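Local coordinates for protein CPI (Ascaris lumbricoides, PDB 4IT7) that probably inhibits cysteine endopeptidases, as a cystatin-family protein of a parasitic roundworm, at residues F9-Q20 with K44-V52; L62-R70 with C79-K87. All coordinates share one frame; numbering follows the deposited sequence.

Contact 1: F9-Q20 with K44-V52; sequences FSTKDVNDPKIQ and KVISAKTQV
The ring of F9 is held between the side chains of Q51 and K49 on the neighbouring strand, an instance of how a short edge strand can be anchored by side chains as well as by its backbone. Over one face lies Q51, whose CG stands 3.8 Å from the centroid of the F9 ring; its amide stacks on the ring with the two planes 9° apart. Over the opposite face runs K49, its CE making a CH-pi contact and its NZ a cation-pi contact, 4.4 Å from the F9 centroid. K49 and Q51, two apart on the strand, both carry CG between the backbone N and the carbonyl carbon (chi1 64° for K49), and the ring is inserted between their chains. Next along, S10 pairs with T50 through S10 N to T50 O (2.8 Å) and T50 N to S10 O (3.0 Å), and K12 N bonds to A48 O. Further on, V14 CB packs against V45 CB, while I19 CG2 meets A48 CB at 3.8 Å. Q20, bent at chi2, donates from NE2 to V14 O within the plane of that carbonyl, and also to a water that accepts from V45 N. Q51 and V52 open the QVVAG sequence, the cystatin first binding hairpin; as in other cystatins, it and the glycine-rich segment before F9 probably form part of the wedge that enters the protease cleft.

Contact 2: L62-R70 with C79-K87; sequences LLIAPTSCR and CEAVSNGTK
The ring of P66 packs against a non-proline cis peptide, the bond preceding G85, with P66 CG 3.4 Å from G85 N and P66 CD beside T86 O. The peptide is modelled as cis in a loop without regular secondary structure; N84, on its other side, is poorly ordered, and this detail is therefore less certain.

A covalent tie holds the other end of the contact: C69 SG and C79 SG form a disulfide, 2.3 Å apart, with a torsion of -90° about the S-S bond. Both sulfurs stand anti to their own carbonyl carbons, and each CB points at the other segment. Beside the disulfide, T67 turns its methyl to the loop, CG2 resting 3.3 Å from C79 O. Its hydroxyl has another task: with OG1 between the backbone N and the carbonyl carbon (chi1 68°), it accepts from C69 N in an ST turn where the chain rounds the corner at S68, and it also bonds to Q39 O of the adjoining strand.

The sole hydrogen bond across the contact runs from V82 N to P66 O, 3.2 Å long and in the carbonyl plane. V82 CG2 lies close by the same carbonyl, at 3.3 Å from P66 O, and A81 CA approaches P66 O through its C-H. Farther along, the A65 and A81 methyls meet, CB to CB, at 3.8 Å, and the foot of the K87 chain crosses L63, with K87 CB 4.0 Å from L63 CD1. Such a disulfide, stapling the loop between two neighbouring strands back onto the first of them, is consistent with the first of the two disulfides of type 2 cystatins.

In the fold
Contact 1 closes along the chain before contact 2 opens, and their centres lie about 22 Å apart in a single cystatin domain. What joins them is one antiparallel sheet: strands 38-51 and 56-70 follow each other in sequence and are neighbours in it. They meet where K44 O probably accepts a hydrogen bond from L63 N, with V45 packing on L62 and I46 on L63. Contact 1 adds the outermost strand 10-11 and the start of helix 17-33, and includes the probable protease-binding edge, where the N-terminal segment meets the start of the QVVAG hairpin; contact 2 lies well away from it, at the disulfide-bound loop before strand 88-97.

Contact 1: F9-Q20 with K44-V52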
ATOM      1  N   PHE A   9       6.115 -10.502 -15.321  1.00 48.59           N
ATOM      2  CA  PHE A   9       5.765  -9.171 -14.869  1.00 54.23           C
ATOM      3  C   PHE A   9       6.192  -8.054 -15.790  1.00 50.58           C
ATOM      4  O   PHE A   9       7.206  -8.149 -16.444  1.00 61.81           O
ATOM      5  CB  PHE A   9       6.347  -8.937 -13.484  1.00 54.58           C
ATOM      6  CG  PHE A   9       5.565  -9.594 -12.400  1.00 55.72           C
ATOM      7  CD1 PHE A   9       4.511  -8.916 -11.774  1.00 50.88           C
ATOM      8  CD2 PHE A   9       5.859 -10.891 -12.013  1.00 52.11           C
ATOM      9  CE1 PHE A   9       3.794  -9.528 -10.771  1.00 51.40           C
ATOM     10  CE2 PHE A   9       5.148 -11.503 -10.993  1.00 51.53           C
ATOM     11  CZ  PHE A   9       4.109 -10.819 -10.376  1.00 50.05           C
ATOM     12  N   SER A  10       5.417  -6.977 -15.819  1.00 52.06           N
ATOM     13  CA  SER A  10       5.818  -5.783 -16.559  1.00 52.72           C
ATOM     14  C   SER A  10       5.731  -4.470 -15.726  1.00 54.99           C
ATOM     15  O   SER A  10       4.711  -4.181 -15.086  1.00 53.84           O
ATOM     16  CB  SER A  10       5.058  -5.692 -17.889  1.00 56.00           C
ATOM     17  OG  SER A  10       3.930  -4.844 -17.786  1.00 53.48           O
ATOM     18  N   THR A  11       6.824  -3.708 -15.737  1.00 48.47           N
ATOM     19  CA  THR A  11       6.970  -2.466 -14.992  1.00 51.85           C
ATOM     20  C   THR A  11       5.850  -1.539 -15.320  1.00 49.70           C
ATOM     21  O   THR A  11       5.415  -1.472 -16.428  1.00 55.96           O
ATOM     22  CB  THR A  11       8.297  -1.761 -15.334  1.00 51.98           C
ATOM     23  OG1 THR A  11       9.371  -2.557 -14.844  1.00 64.70           O
ATOM     24  CG2 THR A  11       8.389  -0.397 -14.683  1.00 61.07           C
ATOM     25  N   LYS A  12       5.392  -0.802 -14.334  1.00 47.83           N
ATOM     26  CA  LYS A  12       4.243   0.024 -14.521  1.00 50.65           C
ATOM     27  C   LYS A  12       4.626   1.335 -13.862  1.00 47.86           C
ATOM     28  O   LYS A  12       5.528   1.366 -13.033  1.00 55.01           O
ATOM     29  CB  LYS A  12       3.023  -0.688 -13.892  1.00 49.65           C
ATOM     30  CG  LYS A  12       1.664  -0.245 -14.378  1.00 55.17           C
ATOM     31  CD  LYS A  12       1.285  -0.833 -15.737  1.00 59.44           C
ATOM     32  CE  LYS A  12      -0.236  -0.943 -15.910  1.00 59.24           C
ATOM     33  NZ  LYS A  12      -1.032   0.145 -15.264  1.00 64.40           N
ATOM     34  N   ASP A  13       3.980   2.426 -14.260  1.00 49.32           N
ATOM     35  CA  ASP A  13       4.343   3.736 -13.768  1.00 49.60           C
ATOM     36  C   ASP A  13       3.669   4.071 -12.439  1.00 53.43           C
ATOM     37  O   ASP A  13       2.435   3.971 -12.309  1.00 58.34           O
ATOM     38  CB  ASP A  13       4.048   4.805 -14.799  1.00 45.78           C
ATOM     39  CG  ASP A  13       4.389   6.179 -14.299  1.00 49.15           C
ATOM     40  OD1 ASP A  13       5.377   6.346 -13.554  1.00 63.40           O
ATOM     41  OD2 ASP A  13       3.663   7.115 -14.631  1.00 56.20           O
ATOM     42  N   VAL A  14       4.474   4.516 -11.476  1.00 54.27           N
ATOM     43  CA  VAL A  14       3.990   4.702 -10.101  1.00 56.35           C
ATOM     44  C   VAL A  14       3.063   5.909  -9.977  1.00 58.18           C
ATOM     45  O   VAL A  14       2.484   6.136  -8.911  1.00 57.74           O
ATOM     46  CB  VAL A  14       5.127   4.728  -9.037  1.00 48.72           C
ATOM     47  CG1 VAL A  14       6.163   3.646  -9.299  1.00 52.34           C
ATOM     48  CG2 VAL A  14       5.789   6.086  -8.988  1.00 53.71           C
ATOM     49  N   ASN A  15       2.911   6.677 -11.062  1.00 61.56           N
ATOM     50  CA  ASN A  15       1.990   7.831 -11.059  1.00 58.35           C
ATOM     51  C   ASN A  15       0.689   7.564 -11.844  1.00 57.26           C
ATOM     52  O   ASN A  15      -0.218   8.392 -11.882  1.00 55.89           O
ATOM     53  CB  ASN A  15       2.675   9.133 -11.504  1.00 62.74           C
ATOM     54  CG  ASN A  15       3.665   9.672 -10.468  1.00 68.95           C
ATOM     55  OD1 ASN A  15       3.304   9.989  -9.329  1.00 77.65           O
ATOM     56  ND2 ASN A  15       4.914   9.794 -10.866  1.00 59.04           N
ATOM     57  N   ASP A  16       0.596   6.397 -12.459  1.00 54.00           N
ATOM     58  CA  ASP A  16      -0.674   5.938 -12.995  1.00 56.74           C
ATOM     59  C   ASP A  16      -1.797   6.158 -11.963  1.00 64.15           C
ATOM     60  O   ASP A  16      -1.658   5.817 -10.775  1.00 60.14           O
ATOM     61  CB  ASP A  16      -0.578   4.470 -13.366  1.00 60.10           C
ATOM     62  CG  ASP A  16      -1.847   3.944 -13.981  1.00 67.45           C
ATOM     63  OD1 ASP A  16      -2.942   4.351 -13.544  1.00 61.96           O
ATOM     64  OD2 ASP A  16      -1.739   3.088 -14.887  1.00 71.82           O
ATOM     65  N   PRO A  17      -2.909   6.761 -12.412  1.00 65.77           N
ATOM     66  CA  PRO A  17      -4.000   7.088 -11.501  1.00 62.93           C
ATOM     67  C   PRO A  17      -4.578   5.832 -10.864  1.00 61.65           C
ATOM     68  O   PRO A  17      -4.956   5.857  -9.694  1.00 63.25           O
ATOM     69  CB  PRO A  17      -5.031   7.775 -12.407  1.00 66.20           C
ATOM     70  CG  PRO A  17      -4.259   8.253 -13.595  1.00 68.44           C
ATOM     71  CD  PRO A  17      -3.169   7.228 -13.790  1.00 65.99           C
ATOM     72  N   LYS A  18      -4.599   4.736 -11.612  1.00 59.02           N
ATOM     73  CA  LYS A  18      -4.997   3.456 -11.049  1.00 62.80           C
ATOM     74  C   LYS A  18      -3.964   2.881 -10.043  1.00 57.86           C
ATOM     75  O   LYS A  18      -4.358   2.275  -9.066  1.00 52.80           O
ATOM     76  CB  LYS A  18      -5.343   2.444 -12.166  1.00 66.42           C
ATOM     77  CG  LYS A  18      -5.756   1.025 -11.708  1.00 67.76           C
ATOM     78  CD  LYS A  18      -6.906   0.999 -10.685  1.00 77.97           C
ATOM     79  CE  LYS A  18      -7.624  -0.351 -10.590  1.00 78.60           C
ATOM     80  NZ  LYS A  18      -6.697  -1.505 -10.417  1.00 74.91           N
ATOM     81  N   ILE A  19      -2.662   3.023 -10.303  1.00 52.05           N
ATOM     82  CA  ILE A  19      -1.653   2.551  -9.354  1.00 45.96           C
ATOM     83  C   ILE A  19      -1.779   3.322  -8.038  1.00 41.83           C
ATOM     84  O   ILE A  19      -1.797   2.701  -6.990  1.00 38.09           O
ATOM     85  CB  ILE A  19      -0.196   2.608  -9.885  1.00 43.29           C
ATOM     86  CG1 ILE A  19      -0.020   1.650 -11.068  1.00 43.87           C
ATOM     87  CG2 ILE A  19       0.826   2.302  -8.768  1.00 42.54           C
ATOM     88  CD1 ILE A  19      -0.244   0.171 -10.817  1.00 39.95           C
ATOM     89  N   GLN A  20      -1.899   4.647  -8.106  1.00 41.31           N
ATOM     90  CA  GLN A  20      -2.121   5.467  -6.926  1.00 42.95           C
ATOM     91  C   GLN A  20      -3.333   5.005  -6.052  1.00 42.79           C
ATOM     92  O   GLN A  20      -3.185   4.766  -4.845  1.00 46.45           O
ATOM     93  CB  GLN A  20      -2.259   6.931  -7.338  1.00 45.31           C
ATOM     94  CG  GLN A  20      -0.934   7.577  -7.786  1.00 51.35           C
ATOM     95  CD  GLN A  20       0.117   7.721  -6.671  1.00 49.37           C
ATOM     96  OE1 GLN A  20      -0.201   8.082  -5.547  1.00 54.27           O
ATOM     97  NE2 GLN A  20       1.378   7.455  -6.998  1.00 48.88           N
ATOM     98  N   LYS A  44       6.207   7.308  -0.530  1.00 47.58           N
ATOM     99  CA  LYS A  44       6.135   7.152  -1.970  1.00 49.20           C
ATOM    100  C   LYS A  44       5.891   5.710  -2.418  1.00 45.56           C
ATOM    101  O   LYS A  44       6.283   4.718  -1.749  1.00 39.41           O
ATOM    102  CB  LYS A  44       7.417   7.685  -2.636  1.00 52.13           C
ATOM    103  CG  LYS A  44       8.682   6.878  -2.329  1.00 57.16           C
ATOM    104  CD  LYS A  44       9.804   7.226  -3.298  1.00 64.73           C
ATOM    105  CE  LYS A  44       9.797   8.719  -3.624  1.00 63.71           C
ATOM    106  NZ  LYS A  44      11.113   9.162  -4.152  1.00 65.50           N
ATOM    107  N   VAL A  45       5.304   5.611  -3.600  1.00 41.48           N
ATOM    108  CA  VAL A  45       5.253   4.342  -4.244  1.00 45.82           C
ATOM    109  C   VAL A  45       6.635   4.120  -4.871  1.00 40.80           C
ATOM    110  O   VAL A  45       6.944   4.725  -5.857  1.00 37.42           O
ATOM    111  CB  VAL A  45       4.095   4.249  -5.274  1.00 42.14           C
ATOM    112  CG1 VAL A  45       3.933   2.817  -5.710  1.00 37.85           C
ATOM    113  CG2 VAL A  45       2.771   4.772  -4.698  1.00 38.48           C
ATOM    114  N   ILE A  46       7.435   3.231  -4.297  1.00 40.59           N
ATOM    115  CA  ILE A  46       8.793   2.924  -4.821  1.00 39.35           C
ATOM    116  C   ILE A  46       8.701   2.232  -6.205  1.00 45.01           C
ATOM    117  O   ILE A  46       9.334   2.669  -7.166  1.00 43.93           O
ATOM    118  CB  ILE A  46       9.545   2.013  -3.853  1.00 34.46           C
ATOM    119  CG1 ILE A  46       9.757   2.707  -2.528  1.00 41.04           C
ATOM    120  CG2 ILE A  46      10.872   1.501  -4.396  1.00 39.83           C
ATOM    121  CD1 ILE A  46      10.053   1.687  -1.425  1.00 39.02           C
ATOM    122  N   SER A  47       7.907   1.161  -6.316  1.00 44.40           N
ATOM    123  CA  SER A  47       7.709   0.511  -7.612  1.00 41.99           C
ATOM    124  C   SER A  47       6.317  -0.115  -7.801  1.00 42.38           C
ATOM    125  O   SER A  47       5.550  -0.249  -6.835  1.00 36.80           O
ATOM    126  CB  SER A  47       8.782  -0.536  -7.806  1.00 44.85           C
ATOM    127  OG  SER A  47       8.606  -1.582  -6.885  1.00 44.14           O
ATOM    128  N   ALA A  48       6.022  -0.514  -9.045  1.00 35.72           N
ATOM    129  CA  ALA A  48       4.731  -1.084  -9.405  1.00 35.35           C
ATOM    130  C   ALA A  48       4.932  -1.954 -10.609  1.00 39.95           C
ATOM    131  O   ALA A  48       5.590  -1.553 -11.554  1.00 38.83           O
ATOM    132  CB  ALA A  48       3.751   0.020  -9.725  1.00 37.09           C
ATOM    133  N   LYS A  49       4.376  -3.156 -10.589  1.00 40.98           N
ATOM    134  CA  LYS A  49       4.524  -4.051 -11.715  1.00 43.10           C
ATOM    135  C   LYS A  49       3.328  -4.982 -11.795  1.00 46.57           C
ATOM    136  O   LYS A  49       2.884  -5.526 -10.771  1.00 45.68           O
ATOM    137  CB  LYS A  49       5.790  -4.868 -11.564  1.00 37.76           C
ATOM    138  CG  LYS A  49       5.770  -5.790 -10.369  1.00 42.15           C
ATOM    139  CD  LYS A  49       7.133  -6.433 -10.216  1.00 47.26           C
ATOM    140  CE  LYS A  49       7.042  -7.683  -9.372  1.00 43.88           C
ATOM    141  NZ  LYS A  49       8.341  -8.419  -9.395  1.00 49.97           N
ATOM    142  N   THR A  50       2.839  -5.196 -13.013  1.00 42.75           N
ATOM    143  CA  THR A  50       1.637  -5.990 -13.235  1.00 44.81           C
ATOM    144  C   THR A  50       1.914  -7.202 -14.118  1.00 52.44           C
ATOM    145  O   THR A  50       2.751  -7.162 -15.028  1.00 52.94           O
ATOM    146  CB  THR A  50       0.484  -5.137 -13.795  1.00 44.94           C
ATOM    147  OG1 THR A  50       0.721  -4.870 -15.176  1.00 51.78           O
ATOM    148  CG2 THR A  50       0.385  -3.797 -13.065  1.00 42.44           C
ATOM    149  N   GLN A  51       1.273  -8.311 -13.778  1.00 48.44           N
ATOM    150  CA  GLN A  51       1.201  -9.438 -14.646  1.00 48.66           C
ATOM    151  C   GLN A  51      -0.264  -9.787 -14.881  1.00 52.05           C
ATOM    152  O   GLN A  51      -1.155  -9.342 -14.151  1.00 45.13           O
ATOM    153  CB  GLN A  51       1.977 -10.617 -14.089  1.00 56.07           C
ATOM    154  CG  GLN A  51       1.475 -11.156 -12.781  1.00 59.15           C
ATOM    155  CD  GLN A  51       2.006 -12.541 -12.534  1.00 70.62           C
ATOM    156  OE1 GLN A  51       2.832 -13.043 -13.305  1.00 76.99           O
ATOM    157  NE2 GLN A  51       1.538 -13.179 -11.459  1.00 75.32           N
ATOM    158  N   VAL A  52      -0.507 -10.554 -15.936  1.00 50.48           N
ATOM    159  CA  VAL A  52      -1.863 -10.792 -16.419  1.00 49.99           C
ATOM    160  C   VAL A  52      -2.043 -12.226 -16.871  1.00 54.41           C
ATOM    161  O   VAL A  52      -2.705 -12.467 -17.873  1.00 54.95           O
ATOM    162  CB  VAL A  52      -2.280  -9.858 -17.593  1.00 50.04           C
ATOM    163  CG1 VAL A  52      -2.723  -8.484 -17.131  1.00 49.80           C
ATOM    164  CG2 VAL A  52      -1.196  -9.779 -18.673  1.00 53.57           C
TER
HETATM  165  O   HOH W   1       7.502   1.049 -11.325  1.00 42.12           O
HETATM  166  O   HOH W   2       3.738   7.514  -5.537  1.00 56.94           O

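Contact 2: L62-R70 with C79-K87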
ATOM      1  N   LEU A  62       5.783   0.026  -1.323  1.00 35.67           N
ATOM      2  CA  LEU A  62       5.404   1.287  -0.747  1.00 34.81           C
ATOM      3  C   LEU A  62       6.409   1.641   0.319  1.00 36.40           C
ATOM      4  O   LEU A  62       6.773   0.801   1.160  1.00 37.23           O
ATOM      5  CB  LEU A  62       3.990   1.177  -0.115  1.00 31.46           C
ATOM      6  CG  LEU A  62       2.865   0.719  -1.081  1.00 34.87           C
ATOM      7  CD1 LEU A  62       1.535   0.536  -0.353  1.00 29.00           C
ATOM      8  CD2 LEU A  62       2.669   1.705  -2.209  1.00 31.53           C
ATOM      9  N   LEU A  63       6.849   2.891   0.295  1.00 34.75           N
ATOM     10  CA  LEU A  63       7.658   3.418   1.376  1.00 35.26           C
ATOM     11  C   LEU A  63       6.697   4.150   2.304  1.00 31.55           C
ATOM     12  O   LEU A  63       6.030   5.124   1.872  1.00 34.68           O
ATOM     13  CB  LEU A  63       8.705   4.412   0.820  1.00 33.13           C
ATOM     14  CG  LEU A  63       9.527   5.146   1.877  1.00 36.26           C
ATOM     15  CD1 LEU A  63      10.290   4.140   2.731  1.00 34.50           C
ATOM     16  CD2 LEU A  63      10.453   6.184   1.198  1.00 32.77           C
ATOM     17  N   ILE A  64       6.619   3.718   3.570  1.00 30.03           N
ATOM     18  CA  ILE A  64       5.625   4.287   4.476  1.00 35.74           C
ATOM     19  C   ILE A  64       6.293   4.847   5.732  1.00 40.68           C
ATOM     20  O   ILE A  64       7.352   4.342   6.149  1.00 34.24           O
ATOM     21  CB  ILE A  64       4.475   3.272   4.834  1.00 35.75           C
ATOM     22  CG1 ILE A  64       4.966   2.201   5.813  1.00 34.07           C
ATOM     23  CG2 ILE A  64       3.891   2.612   3.550  1.00 33.44           C
ATOM     24  CD1 ILE A  64       3.847   1.489   6.548  1.00 35.71           C
ATOM     25  N   ALA A  65       5.650   5.856   6.338  1.00 37.08           N
ATOM     26  CA  ALA A  65       6.150   6.461   7.583  1.00 41.34           C
ATOM     27  C   ALA A  65       5.070   6.573   8.637  1.00 41.56           C
ATOM     28  O   ALA A  65       3.927   6.778   8.284  1.00 38.09           O
ATOM     29  CB  ALA A  65       6.762   7.848   7.318  1.00 37.81           C
ATOM     30  N   PRO A  66       5.451   6.541   9.951  1.00 48.12           N
ATOM     31  CA  PRO A  66       4.440   6.770  10.999  1.00 46.79           C
ATOM     32  C   PRO A  66       3.957   8.187  10.963  1.00 41.62           C
ATOM     33  O   PRO A  66       4.661   9.047  10.455  1.00 46.71           O
ATOM     34  CB  PRO A  66       5.179   6.452  12.295  1.00 47.33           C
ATOM     35  CG  PRO A  66       6.625   6.655  11.971  1.00 52.06           C
ATOM     36  CD  PRO A  66       6.787   6.271  10.527  1.00 50.73           C
ATOM     37  N   THR A  67       2.743   8.412  11.438  1.00 42.71           N
ATOM     38  CA  THR A  67       2.181   9.771  11.584  1.00 40.85           C
ATOM     39  C   THR A  67       1.896   9.915  13.059  1.00 41.17           C
ATOM     40  O   THR A  67       2.174   8.985  13.833  1.00 40.79           O
ATOM     41  CB  THR A  67       0.844   9.978  10.811  1.00 43.14           C
ATOM     42  OG1 THR A  67      -0.202   9.190  11.409  1.00 37.15           O
ATOM     43  CG2 THR A  67       1.001   9.628   9.282  1.00 40.07           C
ATOM     44  N   SER A  68       1.307  11.041  13.464  1.00 42.40           N
ATOM     45  CA  SER A  68       0.862  11.142  14.855  1.00 45.33           C
ATOM     46  C   SER A  68      -0.650  10.912  15.027  1.00 47.15           C
ATOM     47  O   SER A  68      -1.220  11.124  16.095  1.00 44.52           O
ATOM     48  CB  SER A  68       1.287  12.471  15.439  1.00 47.08           C
ATOM     49  OG  SER A  68       0.460  13.469  14.899  1.00 62.54           O
ATOM     50  N   CYS A  69      -1.283  10.456  13.978  1.00 48.44           N
ATOM     51  CA  CYS A  69      -2.668  10.121  14.012  1.00 50.08           C
ATOM     52  C   CYS A  69      -2.817   8.769  14.668  1.00 48.05           C
ATOM     53  O   CYS A  69      -2.343   7.790  14.173  1.00 49.03           O
ATOM     54  CB  CYS A  69      -3.227  10.147  12.598  1.00 46.96           C
ATOM     55  SG  CYS A  69      -3.448  11.795  11.912  1.00 47.74           S
ATOM     56  N   ARG A  70      -3.457   8.748  15.820  1.00 49.93           N
ATOM     57  CA  ARG A  70      -3.645   7.527  16.535  1.00 46.20           C
ATOM     58  C   ARG A  70      -4.763   6.797  15.887  1.00 42.99           C
ATOM     59  O   ARG A  70      -5.694   7.394  15.451  1.00 42.01           O
ATOM     60  CB  ARG A  70      -3.892   7.786  18.017  1.00 51.17           C
ATOM     61  CG  ARG A  70      -3.921   6.527  18.853  1.00 65.88           C
ATOM     62  CD  ARG A  70      -3.884   6.711  20.367  1.00 80.86           C
ATOM     63  NE  ARG A  70      -4.999   7.500  20.885  1.00 96.71           N
ATOM     64  CZ  ARG A  70      -4.915   8.781  21.226  1.00 93.74           C
ATOM     65  NH1 ARG A  70      -3.776   9.432  21.112  1.00 90.05           N
ATOM     66  NH2 ARG A  70      -5.971   9.412  21.668  1.00 87.73           N
ATOM     67  N   CYS A  79      -2.971  13.019   7.543  1.00 50.44           N
ATOM     68  CA  CYS A  79      -2.074  12.587   8.552  1.00 49.12           C
ATOM     69  C   CYS A  79      -0.659  12.629   8.037  1.00 52.68           C
ATOM     70  O   CYS A  79      -0.287  11.874   7.164  1.00 49.17           O
ATOM     71  CB  CYS A  79      -2.481  11.214   9.005  1.00 48.77           C
ATOM     72  SG  CYS A  79      -4.086  11.264   9.788  1.00 56.74           S
ATOM     73  N   GLU A  80       0.128  13.549   8.576  1.00 51.58           N
ATOM     74  CA  GLU A  80       1.468  13.777   8.039  1.00 51.67           C
ATOM     75  C   GLU A  80       2.608  12.989   8.671  1.00 49.58           C
ATOM     76  O   GLU A  80       2.694  12.856   9.862  1.00 47.26           O
ATOM     77  CB  GLU A  80       1.808  15.261   8.002  1.00 58.93           C
ATOM     78  CG  GLU A  80       0.730  16.121   7.392  1.00 69.15           C
ATOM     79  CD  GLU A  80       0.722  16.073   5.891  1.00 70.83           C
ATOM     80  OE1 GLU A  80       1.762  15.787   5.309  1.00 70.47           O
ATOM     81  OE2 GLU A  80      -0.310  16.369   5.291  1.00 70.37           O
ATOM     82  N   ALA A  81       3.476  12.470   7.818  1.00 49.32           N
ATOM     83  CA  ALA A  81       4.676  11.727   8.208  1.00 48.41           C
ATOM     84  C   ALA A  81       5.459  12.570   9.194  1.00 48.84           C
ATOM     85  O   ALA A  81       5.464  13.801   9.122  1.00 48.39           O
ATOM     86  CB  ALA A  81       5.536  11.387   6.998  1.00 48.77           C
ATOM     87  N   VAL A  82       6.116  11.896  10.112  1.00 50.92           N
ATOM     88  CA  VAL A  82       6.841  12.562  11.167  1.00 52.62           C
ATOM     89  C   VAL A  82       8.328  12.210  11.141  1.00 62.23           C
ATOM     90  O   VAL A  82       8.698  11.107  10.805  1.00 61.73           O
ATOM     91  CB  VAL A  82       6.165  12.326  12.523  1.00 50.80           C
ATOM     92  CG1 VAL A  82       4.803  12.978  12.536  1.00 44.09           C
ATOM     93  CG2 VAL A  82       6.048  10.862  12.854  1.00 44.73           C
ATOM     94  N   SER A  83       9.164  13.184  11.466  1.00 66.65           N
ATOM     95  CA  SER A  83      10.630  13.068  11.453  1.00 65.86           C
ATOM     96  C   SER A  83      11.167  11.703  11.814  1.00 68.29           C
ATOM     97  O   SER A  83      11.851  11.102  11.042  1.00 69.65           O
ATOM     98  CB  SER A  83      11.239  14.105  12.374  1.00 69.56           C
ATOM     99  OG  SER A  83      10.257  14.952  12.911  1.00 67.81           O
ATOM    100  N   ASN A  84      10.850  11.206  12.986  1.00 73.39           N
ATOM    101  CA  ASN A  84      11.156   9.824  13.287  1.00 79.18           C
ATOM    102  C   ASN A  84       9.989   9.046  13.866  1.00 86.56           C
ATOM    103  O   ASN A  84       9.682   9.108  15.041  1.00 90.49           O
ATOM    104  CB  ASN A  84      12.352   9.700  14.210  1.00 85.32           C
ATOM    105  CG  ASN A  84      13.067   8.369  14.063  1.00 91.34           C
ATOM    106  OD1 ASN A  84      13.271   7.652  15.035  1.00 86.17           O
ATOM    107  ND2 ASN A  84      13.493   8.064  12.852  1.00 89.65           N
ATOM    108  N   GLY A  85       9.384   8.267  13.002  1.00 82.75           N
ATOM    109  CA  GLY A  85       9.783   8.312  11.622  1.00 70.20           C
ATOM    110  C   GLY A  85      10.582   7.162  11.099  1.00 67.21           C
ATOM    111  O   GLY A  85      11.096   7.272  10.015  1.00 69.06           O
ATOM    112  N   THR A  86      10.677   6.069  11.837  1.00 59.33           N
ATOM    113  CA  THR A  86      11.176   4.852  11.255  1.00 60.64           C
ATOM    114  C   THR A  86      10.287   4.387  10.129  1.00 59.62           C
ATOM    115  O   THR A  86       9.276   3.794  10.330  1.00 57.03           O
ATOM    116  CB  THR A  86      11.179   3.723  12.236  1.00 62.82           C
ATOM    117  OG1 THR A  86      11.408   4.248  13.540  1.00 82.93           O
ATOM    118  CG2 THR A  86      12.254   2.746  11.852  1.00 56.40           C
ATOM    119  N   LYS A  87      10.711   4.678   8.929  1.00 56.14           N
ATOM    120  CA  LYS A  87      10.059   4.302   7.702  1.00 55.58           C
ATOM    121  C   LYS A  87      10.095   2.770   7.463  1.00 53.74           C
ATOM    122  O   LYS A  87      11.001   2.063   7.930  1.00 49.79           O
ATOM    123  CB  LYS A  87      10.704   5.079   6.548  1.00 56.39           C
ATOM    124  CG  LYS A  87      10.439   6.580   6.595  1.00 59.72           C
ATOM    125  CD  LYS A  87      11.625   7.360   6.023  1.00 63.38           C
ATOM    126  CE  LYS A  87      11.836   8.708   6.715  1.00 58.37           C
ATOM    127  NZ  LYS A  87      12.043   8.533   8.190  1.00 56.39           N
TER